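Local coordinates for L-lysine 6-oxidase (Marinomonas mediterranea, PDB 3WEU), which oxidises the epsilon-amino group of L-lysine with a cysteine tryptophylquinone cofactor, releasing ammonium and the hydrogen peroxide that makes it antibacterial, at residues 585-597 with 635-647. Numbering follows the deposited sequence.
With EDO (1,2-ethanediol), chain J.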
ATOM      1  N   SER A 585     -19.746   0.339 -21.818  1.00 13.40           N
ATOM      2  CA  SER A 585     -18.772   0.936 -20.929  1.00 12.77           C
ATOM      3  C   SER A 585     -18.161   2.091 -21.730  1.00 12.14           C
ATOM      4  O   SER A 585     -17.137   1.953 -22.374  1.00 12.50           O
ATOM      5  CB  SER A 585     -17.719  -0.058 -20.501  1.00 13.33           C
ATOM      6  OG  SER A 585     -16.974   0.543 -19.481  1.00 14.52           O
ATOM      7  N   PRO A 586     -18.904   3.201 -21.819  1.00 11.61           N
ATOM      8  CA  PRO A 586     -18.516   4.303 -22.685  1.00 12.03           C
ATOM      9  C   PRO A 586     -17.196   4.900 -22.290  1.00 11.69           C
ATOM     10  O   PRO A 586     -16.755   4.760 -21.116  1.00 12.84           O
ATOM     11  CB  PRO A 586     -19.639   5.343 -22.459  1.00 12.04           C
ATOM     12  CG  PRO A 586     -20.768   4.540 -22.028  1.00 12.50           C
ATOM     13  CD  PRO A 586     -20.196   3.457 -21.157  1.00 12.15           C
ATOM     14  N   TRP A 587     -16.550   5.549 -23.228  1.00 12.27           N
ATOM     15  CA  TRP A 587     -15.239   6.151 -22.988  1.00 13.20           C
ATOM     16  C   TRP A 587     -15.137   7.572 -23.409  1.00 13.59           C
ATOM     17  O   TRP A 587     -14.666   8.412 -22.613  1.00 14.52           O
ATOM     18  CB  TRP A 587     -14.160   5.284 -23.614  1.00 12.93           C
ATOM     19  CG  TRP A 587     -12.792   5.513 -23.100  1.00 13.89           C
ATOM     20  CD1 TRP A 587     -11.671   5.856 -23.815  1.00 14.15           C
ATOM     21  CD2 TRP A 587     -12.371   5.355 -21.746  1.00 13.93           C
ATOM     22  NE1 TRP A 587     -10.611   5.930 -22.972  1.00 14.97           N
ATOM     23  CE2 TRP A 587     -11.007   5.627 -21.701  1.00 15.54           C
ATOM     24  CE3 TRP A 587     -13.027   5.056 -20.585  1.00 15.30           C
ATOM     25  CZ2 TRP A 587     -10.280   5.581 -20.529  1.00 15.95           C
ATOM     26  CZ3 TRP A 587     -12.297   5.033 -19.385  1.00 15.88           C
ATOM     27  CH2 TRP A 587     -10.947   5.302 -19.390  1.00 15.73           C
ATOM     28  N   ASP A 588     -15.516   7.873 -24.662  1.00 13.16           N
ATOM     29  CA  ASP A 588     -15.434   9.227 -25.191  1.00 12.65           C
ATOM     30  C   ASP A 588     -16.858   9.677 -25.468  1.00 12.13           C
ATOM     31  O   ASP A 588     -17.511   9.128 -26.344  1.00 12.89           O
ATOM     32  CB  ASP A 588     -14.602   9.237 -26.442  1.00 13.31           C
ATOM     33  CG  ASP A 588     -13.297   8.495 -26.257  1.00 14.65           C
ATOM     34  OD1 ASP A 588     -13.218   7.289 -26.546  1.00 14.86           O
ATOM     35  OD2 ASP A 588     -12.366   9.118 -25.734  1.00 12.88           O
ATOM     36  N   VAL A 589     -17.332  10.621 -24.663  1.00 12.73           N
ATOM     37  CA  VAL A 589     -18.749  11.028 -24.644  1.00 12.52           C
ATOM     38  C   VAL A 589     -18.893  12.522 -24.620  1.00 13.74           C
ATOM     39  O   VAL A 589     -17.933  13.247 -24.260  1.00 13.52           O
ATOM     40  CB  VAL A 589     -19.491  10.428 -23.439  1.00 12.05           C
ATOM     41  CG1 VAL A 589     -19.527   8.923 -23.512  1.00 12.33           C
ATOM     42  CG2 VAL A 589     -18.941  10.917 -22.121  1.00 12.34           C
ATOM     43  N   LEU A 590     -20.089  13.004 -24.991  1.00 14.25           N
ATOM     44  CA  LEU A 590     -20.360  14.451 -25.074  1.00 12.64           C
ATOM     45  C   LEU A 590     -20.985  14.935 -23.794  1.00 13.40           C
ATOM     46  O   LEU A 590     -21.899  14.265 -23.235  1.00 11.83           O
ATOM     47  CB  LEU A 590     -21.298  14.734 -26.266  1.00 13.07           C
ATOM     48  CG  LEU A 590     -20.820  14.299 -27.656  1.00 13.36           C
ATOM     49  CD1 LEU A 590     -21.875  14.739 -28.675  1.00 15.44           C
ATOM     50  CD2 LEU A 590     -19.497  15.006 -27.935  1.00 14.13           C
ATOM     51  N   THR A 591     -20.490  16.069 -23.283  1.00 13.39           N
ATOM     52  CA  THR A 591     -21.100  16.684 -22.170  1.00 14.13           C
ATOM     53  C   THR A 591     -22.472  17.172 -22.553  1.00 13.85           C
ATOM     54  O   THR A 591     -22.697  17.684 -23.655  1.00 13.95           O
ATOM     55  CB  THR A 591     -20.294  17.888 -21.644  1.00 15.83           C
ATOM     56  OG1 THR A 591     -20.009  18.730 -22.775  1.00 15.73           O
ATOM     57  CG2 THR A 591     -19.034  17.436 -21.030  1.00 15.95           C
ATOM     58  N   GLY A 592     -23.364  17.092 -21.581  1.00 15.13           N
ATOM     59  CA  GLY A 592     -24.799  17.323 -21.774  1.00 16.60           C
ATOM     60  C   GLY A 592     -25.515  18.444 -20.976  1.00 18.56           C
ATOM     61  O   GLY A 592     -26.716  18.641 -21.150  1.00 16.08           O
ATOM     62  N   GLU A 593     -24.846  19.085 -20.007  1.00 16.29           N
ATOM     63  CA  GLU A 593     -25.547  20.079 -19.150  1.00 18.18           C
ATOM     64  C   GLU A 593     -25.724  21.354 -19.992  1.00 16.24           C
ATOM     65  O   GLU A 593     -24.761  21.948 -20.398  1.00 15.80           O
ATOM     66  CB  GLU A 593     -24.710  20.350 -17.898  1.00 18.08           C
ATOM     67  CG  GLU A 593     -24.479  19.069 -17.060  1.00 19.01           C
ATOM     68  CD  GLU A 593     -25.702  18.489 -16.411  1.00 22.68           C
ATOM     69  OE1 GLU A 593     -26.750  19.214 -16.342  1.00 20.79           O
ATOM     70  OE2 GLU A 593     -25.642  17.306 -15.995  1.00 24.43           O
ATOM     71  N   LEU A 594     -26.970  21.752 -20.207  1.00 15.86           N
ATOM     72  CA  LEU A 594     -27.339  22.873 -21.019  1.00 15.79           C
ATOM     73  C   LEU A 594     -27.794  24.057 -20.168  1.00 17.92           C
ATOM     74  O   LEU A 594     -28.087  25.076 -20.696  1.00 16.53           O
ATOM     75  CB  LEU A 594     -28.503  22.457 -21.901  1.00 17.65           C
ATOM     76  CG  LEU A 594     -28.198  21.349 -22.912  1.00 16.64           C
ATOM     77  CD1 LEU A 594     -29.464  21.049 -23.727  1.00 19.29           C
ATOM     78  CD2 LEU A 594     -27.124  21.821 -23.822  1.00 19.09           C
ATOM     79  N   ASP A 595     -27.778  23.911 -18.847  1.00 17.25           N
ATOM     80  CA  ASP A 595     -28.142  25.049 -17.957  1.00 18.75           C
ATOM     81  C   ASP A 595     -26.958  25.415 -17.062  1.00 18.44           C
ATOM     82  O   ASP A 595     -26.034  24.644 -16.866  1.00 14.41           O
ATOM     83  CB  ASP A 595     -29.402  24.721 -17.178  1.00 22.28           C
ATOM     84  CG  ASP A 595     -30.668  24.833 -18.083  1.00 32.55           C
ATOM     85  OD1 ASP A 595     -30.895  25.936 -18.649  1.00 41.20           O
ATOM     86  OD2 ASP A 595     -31.406  23.846 -18.295  1.00 41.17           O
ATOM     87  N   THR A 596     -26.951  26.647 -16.612  1.00 16.93           N
ATOM     88  CA  THR A 596     -25.807  27.175 -15.918  1.00 17.40           C
ATOM     89  C   THR A 596     -25.417  26.356 -14.725  1.00 16.95           C
ATOM     90  O   THR A 596     -24.237  26.049 -14.525  1.00 16.98           O
ATOM     91  CB  THR A 596     -26.118  28.570 -15.462  1.00 19.25           C
ATOM     92  OG1 THR A 596     -26.261  29.381 -16.602  1.00 20.10           O
ATOM     93  CG2 THR A 596     -24.993  29.107 -14.689  1.00 20.00           C
ATOM     94  N   GLU A 597     -26.380  25.966 -13.913  1.00 17.36           N
ATOM     95  CA  GLU A 597     -26.036  25.275 -12.690  1.00 18.55           C
ATOM     96  C   GLU A 597     -25.251  23.974 -12.993  1.00 18.70           C
ATOM     97  O   GLU A 597     -24.216  23.699 -12.364  1.00 15.98           O
ATOM     98  CB  GLU A 597     -27.288  24.941 -11.921  1.00 22.61           C
ATOM     99  CG  GLU A 597     -27.033  24.251 -10.631  1.00 30.28           C
ATOM    100  CD  GLU A 597     -28.334  24.017  -9.864  1.00 38.72           C
ATOM    101  OE1 GLU A 597     -29.434  24.437 -10.341  1.00 44.01           O
ATOM    102  OE2 GLU A 597     -28.219  23.377  -8.821  1.00 40.39           O
ATOM    103  N   ARG A 635     -30.844  12.859 -26.722  0.50 13.88           N
ATOM    104  CA  ARG A 635     -31.550  14.090 -26.356  0.50 15.11           C
ATOM    105  C   ARG A 635     -32.559  14.544 -27.434  0.50 15.19           C
ATOM    106  O   ARG A 635     -33.373  15.458 -27.204  0.50 14.80           O
ATOM    107  CB  ARG A 635     -30.510  15.171 -26.154  0.50 17.44           C
ATOM    108  CG  ARG A 635     -29.653  14.975 -24.924  0.50 20.01           C
ATOM    109  CD  ARG A 635     -30.405  15.457 -23.683  0.50 22.64           C
ATOM    110  NE  ARG A 635     -29.461  15.934 -22.710  0.50 28.70           N
ATOM    111  CZ  ARG A 635     -29.365  17.156 -22.222  0.50 31.35           C
ATOM    112  NH1 ARG A 635     -30.203  18.125 -22.538  0.50 33.94           N
ATOM    113  NH2 ARG A 635     -28.415  17.393 -21.356  0.50 35.04           N
ATOM    114  N   ASN A 636     -32.505  13.876 -28.590  1.00 12.69           N
ATOM    115  CA  ASN A 636     -33.392  14.124 -29.719  1.00 13.17           C
ATOM    116  C   ASN A 636     -34.215  12.916 -30.128  1.00 13.84           C
ATOM    117  O   ASN A 636     -34.597  12.792 -31.301  1.00 13.65           O
ATOM    118  CB  ASN A 636     -32.653  14.576 -30.942  1.00 12.21           C
ATOM    119  CG  ASN A 636     -33.520  15.392 -31.871  1.00 13.63           C
ATOM    120  OD1 ASN A 636     -34.498  16.050 -31.428  1.00 13.91           O
ATOM    121  ND2 ASN A 636     -33.149  15.418 -33.168  1.00 11.46           N
ATOM    122  N   GLN A 637     -34.516  12.097 -29.132  1.00 15.87           N
ATOM    123  CA  GLN A 637     -35.183  10.802 -29.290  1.00 19.25           C
ATOM    124  C   GLN A 637     -36.538  10.892 -30.025  1.00 18.50           C
ATOM    125  O   GLN A 637     -36.907   9.970 -30.773  1.00 18.15           O
ATOM    126  CB  GLN A 637     -35.432  10.211 -27.882  1.00 21.66           C
ATOM    127  CG  GLN A 637     -35.994   8.800 -27.948  1.00 30.27           C
ATOM    128  CD  GLN A 637     -37.524   8.712 -28.157  1.00 32.11           C
ATOM    129  OE1 GLN A 637     -38.016   7.694 -28.631  1.00 39.79           O
ATOM    130  NE2 GLN A 637     -38.256   9.751 -27.833  1.00 25.57           N
ATOM    131  N   ASN A 638     -37.236  12.019 -29.853  1.00 18.61           N
ATOM    132  CA  ASN A 638     -38.506  12.236 -30.584  1.00 21.92           C
ATOM    133  C   ASN A 638     -38.429  12.431 -32.056  1.00 24.15           C
ATOM    134  O   ASN A 638     -39.463  12.588 -32.684  1.00 22.85           O
ATOM    135  CB  ASN A 638     -39.126  13.490 -30.102  1.00 24.56           C
ATOM    136  CG  ASN A 638     -39.512  13.361 -28.734  1.00 31.06           C
ATOM    137  OD1 ASN A 638     -39.573  12.223 -28.258  1.00 43.57           O
ATOM    138  ND2 ASN A 638     -39.743  14.478 -28.030  1.00 43.13           N
ATOM    139  N   ASN A 639     -37.226  12.577 -32.594  1.00 18.24           N
ATOM    140  CA  ASN A 639     -37.045  12.792 -33.985  1.00 19.43           C
ATOM    141  C   ASN A 639     -36.155  11.740 -34.599  1.00 22.02           C
ATOM    142  O   ASN A 639     -34.931  11.893 -34.677  1.00 17.38           O
ATOM    143  CB  ASN A 639     -36.452  14.189 -34.157  1.00 20.28           C
ATOM    144  CG  ASN A 639     -37.397  15.274 -33.634  1.00 21.48           C
ATOM    145  OD1 ASN A 639     -38.339  15.557 -34.277  1.00 21.74           O
ATOM    146  ND2 ASN A 639     -37.160  15.811 -32.495  1.00 22.76           N
ATOM    147  N   ASP A 640     -36.796  10.685 -35.102  1.00 22.26           N
ATOM    148  CA  ASP A 640     -36.096   9.544 -35.669  1.00 25.35           C
ATOM    149  C   ASP A 640     -35.164   9.994 -36.760  1.00 22.78           C
ATOM    150  O   ASP A 640     -35.473  10.834 -37.643  1.00 21.18           O
ATOM    151  CB  ASP A 640     -37.115   8.484 -36.203  1.00 32.08           C
ATOM    152  CG  ASP A 640     -36.407   7.268 -36.866  1.00 40.52           C
ATOM    153  OD1 ASP A 640     -35.695   6.509 -36.158  1.00 45.67           O
ATOM    154  OD2 ASP A 640     -36.483   7.121 -38.117  1.00 53.73           O
ATOM    155  N   GLY A 641     -33.986   9.411 -36.732  1.00 21.69           N
ATOM    156  CA  GLY A 641     -32.940   9.699 -37.697  1.00 20.21           C
ATOM    157  C   GLY A 641     -31.980  10.849 -37.347  1.00 17.66           C
ATOM    158  O   GLY A 641     -31.026  11.055 -38.072  1.00 18.68           O
ATOM    159  N   PHE A 642     -32.216  11.610 -36.273  1.00 15.83           N
ATOM    160  CA  PHE A 642     -31.366  12.774 -35.987  1.00 14.12           C
ATOM    161  C   PHE A 642     -30.866  12.691 -34.551  1.00 15.11           C
ATOM    162  O   PHE A 642     -31.237  13.528 -33.727  1.00 13.49           O
ATOM    163  CB  PHE A 642     -32.209  14.074 -36.255  1.00 15.28           C
ATOM    164  CG  PHE A 642     -32.533  14.262 -37.740  1.00 14.39           C
ATOM    165  CD1 PHE A 642     -31.574  14.786 -38.616  1.00 13.38           C
ATOM    166  CD2 PHE A 642     -33.811  13.909 -38.219  1.00 16.65           C
ATOM    167  CE1 PHE A 642     -31.897  14.976 -39.965  1.00 15.56           C
ATOM    168  CE2 PHE A 642     -34.135  14.061 -39.560  1.00 16.23           C
ATOM    169  CZ  PHE A 642     -33.174  14.619 -40.422  1.00 16.41           C
ATOM    170  N   PRO A 643     -30.068  11.655 -34.232  1.00 15.29           N
ATOM    171  CA  PRO A 643     -29.731  11.423 -32.845  1.00 13.48           C
ATOM    172  C   PRO A 643     -28.782  12.452 -32.315  1.00 13.13           C
ATOM    173  O   PRO A 643     -28.000  13.030 -33.056  1.00 14.27           O
ATOM    174  CB  PRO A 643     -29.027  10.066 -32.877  1.00 14.56           C
ATOM    175  CG  PRO A 643     -28.483   9.967 -34.258  1.00 15.76           C
ATOM    176  CD  PRO A 643     -29.564  10.558 -35.091  1.00 16.14           C
ATOM    177  N   PHE A 644     -28.844  12.686 -30.990  1.00 13.10           N
ATOM    178  CA  PHE A 644     -27.866  13.539 -30.355  1.00 12.35           C
ATOM    179  C   PHE A 644     -27.641  12.992 -28.962  1.00 12.30           C
ATOM    180  O   PHE A 644     -28.451  13.252 -28.052  1.00 12.57           O
ATOM    181  CB  PHE A 644     -28.387  15.014 -30.325  1.00 13.35           C
ATOM    182  CG  PHE A 644     -27.475  15.967 -29.563  1.00 12.16           C
ATOM    183  CD1 PHE A 644     -26.115  15.985 -29.785  1.00 14.24           C
ATOM    184  CD2 PHE A 644     -28.011  16.905 -28.682  1.00 13.11           C
ATOM    185  CE1 PHE A 644     -25.273  16.902 -29.080  1.00 14.44           C
ATOM    186  CE2 PHE A 644     -27.174  17.806 -27.990  1.00 13.51           C
ATOM    187  CZ  PHE A 644     -25.851  17.798 -28.189  1.00 12.39           C
ATOM    188  N   PHE A 645     -26.598  12.157 -28.777  1.00 11.81           N
ATOM    189  CA  PHE A 645     -26.401  11.498 -27.513  1.00 11.31           C
ATOM    190  C   PHE A 645     -25.417  12.267 -26.651  1.00 11.92           C
ATOM    191  O   PHE A 645     -24.295  12.623 -27.093  1.00 12.63           O
ATOM    192  CB  PHE A 645     -25.788  10.112 -27.720  1.00 12.20           C
ATOM    193  CG  PHE A 645     -26.732   9.051 -28.169  1.00 12.93           C
ATOM    194  CD1 PHE A 645     -27.083   8.895 -29.488  1.00 13.01           C
ATOM    195  CD2 PHE A 645     -27.289   8.201 -27.239  1.00 13.84           C
ATOM    196  CE1 PHE A 645     -27.966   7.871 -29.873  1.00 14.27           C
ATOM    197  CE2 PHE A 645     -28.137   7.181 -27.612  1.00 13.06           C
ATOM    198  CZ  PHE A 645     -28.443   6.996 -28.930  1.00 14.77           C
ATOM    199  N   THR A 646     -25.789  12.523 -25.432  1.00 11.12           N
ATOM    200  CA  THR A 646     -24.913  13.103 -24.485  1.00 11.29           C
ATOM    201  C   THR A 646     -25.036  12.408 -23.142  1.00 11.46           C
ATOM    202  O   THR A 646     -25.993  11.644 -22.853  1.00 11.75           O
ATOM    203  CB  THR A 646     -25.225  14.621 -24.176  1.00 11.72           C
ATOM    204  OG1 THR A 646     -26.420  14.722 -23.420  1.00 13.34           O
ATOM    205  CG2 THR A 646     -25.426  15.447 -25.430  1.00 12.45           C
ATOM    206  N   GLU A 647     -24.086  12.737 -22.258  1.00 12.24           N
ATOM    207  CA  GLU A 647     -24.217  12.401 -20.842  1.00 12.18           C
ATOM    208  C   GLU A 647     -25.503  13.034 -20.315  1.00 13.49           C
ATOM    209  O   GLU A 647     -25.852  14.175 -20.669  1.00 13.58           O
ATOM    210  CB  GLU A 647     -23.086  13.064 -20.004  1.00 13.33           C
ATOM    211  CG  GLU A 647     -21.770  12.318 -20.118  1.00 13.96           C
ATOM    212  CD  GLU A 647     -20.729  12.762 -19.139  1.00 15.82           C
ATOM    213  OE1 GLU A 647     -20.736  13.948 -18.798  1.00 16.21           O
ATOM    214  OE2 GLU A 647     -19.951  11.901 -18.720  1.00 15.30           O
TER
HETATM  215  C1  EDO J 808      -7.684   8.620 -21.544  1.00 33.50           C
HETATM  216  O1  EDO J 808      -9.061   8.519 -21.191  1.00 41.44           O
HETATM  217  C2  EDO J 808      -7.612   8.259 -23.032  1.00 26.63           C
HETATM  218  O2  EDO J 808      -7.616   6.824 -23.201  1.00 19.94           O
HETATM  219  O   HOH W   1     -22.137  11.131 -26.014  1.00 10.39           O
HETATM  220  O   HOH W   2     -22.391  16.061 -18.715  1.00 19.12           O
HETATM  221  O   HOH W   3     -29.348  19.805 -19.827  1.00 23.69           O
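Two short strands meet nearly at right angles (96°) where Leu590 lies beside Thr646, a contact held by backbone and water-mediated hydrogen bonds and flanked by side-chain packing, between pieces of two separate two-stranded sheets. The one direct hydrogen bond between the segments runs from Glu647 N to Leu590 O (2.8 Å) and is almost straight, at 173°. One water accepts from Leu590 N and donates to Phe645 O; a second joins Gly592 N to Glu647 OE1 in the same way. Beyond the strand end, Gly592 CA directs a C-H at Glu647 O (3.5 Å), the carbonyl that also receives the hydroxyl of Thr646. Strand 588-590 pairs antiparallel with 609-611, whereas 645-648 and 631-634 form a beta hairpin whose connection contains a type I turn (636-639) and a type II turn (639-642). Asn636 ND2 ties that connection together, bonding Phe642 O in the carbonyl plane, on a lone pair (2.7 Å). Leu590 CD1 sits against Phe645 O (3.6 Å) and reaches Phe644 CE1 (4.0 Å), and Thr646 CG2 lies over one face of the Phe644 ring, offset toward its rim. Val589 CG2 packs against Glu647 CG (3.7 Å), the two side chains crossing about perpendicularly. CG of Glu647 stands anti to its carbonyl carbon (chi1 -78°), and the chain then extends past Val589 to a carboxylate whose OE1 forms a salt bridge with Arg614.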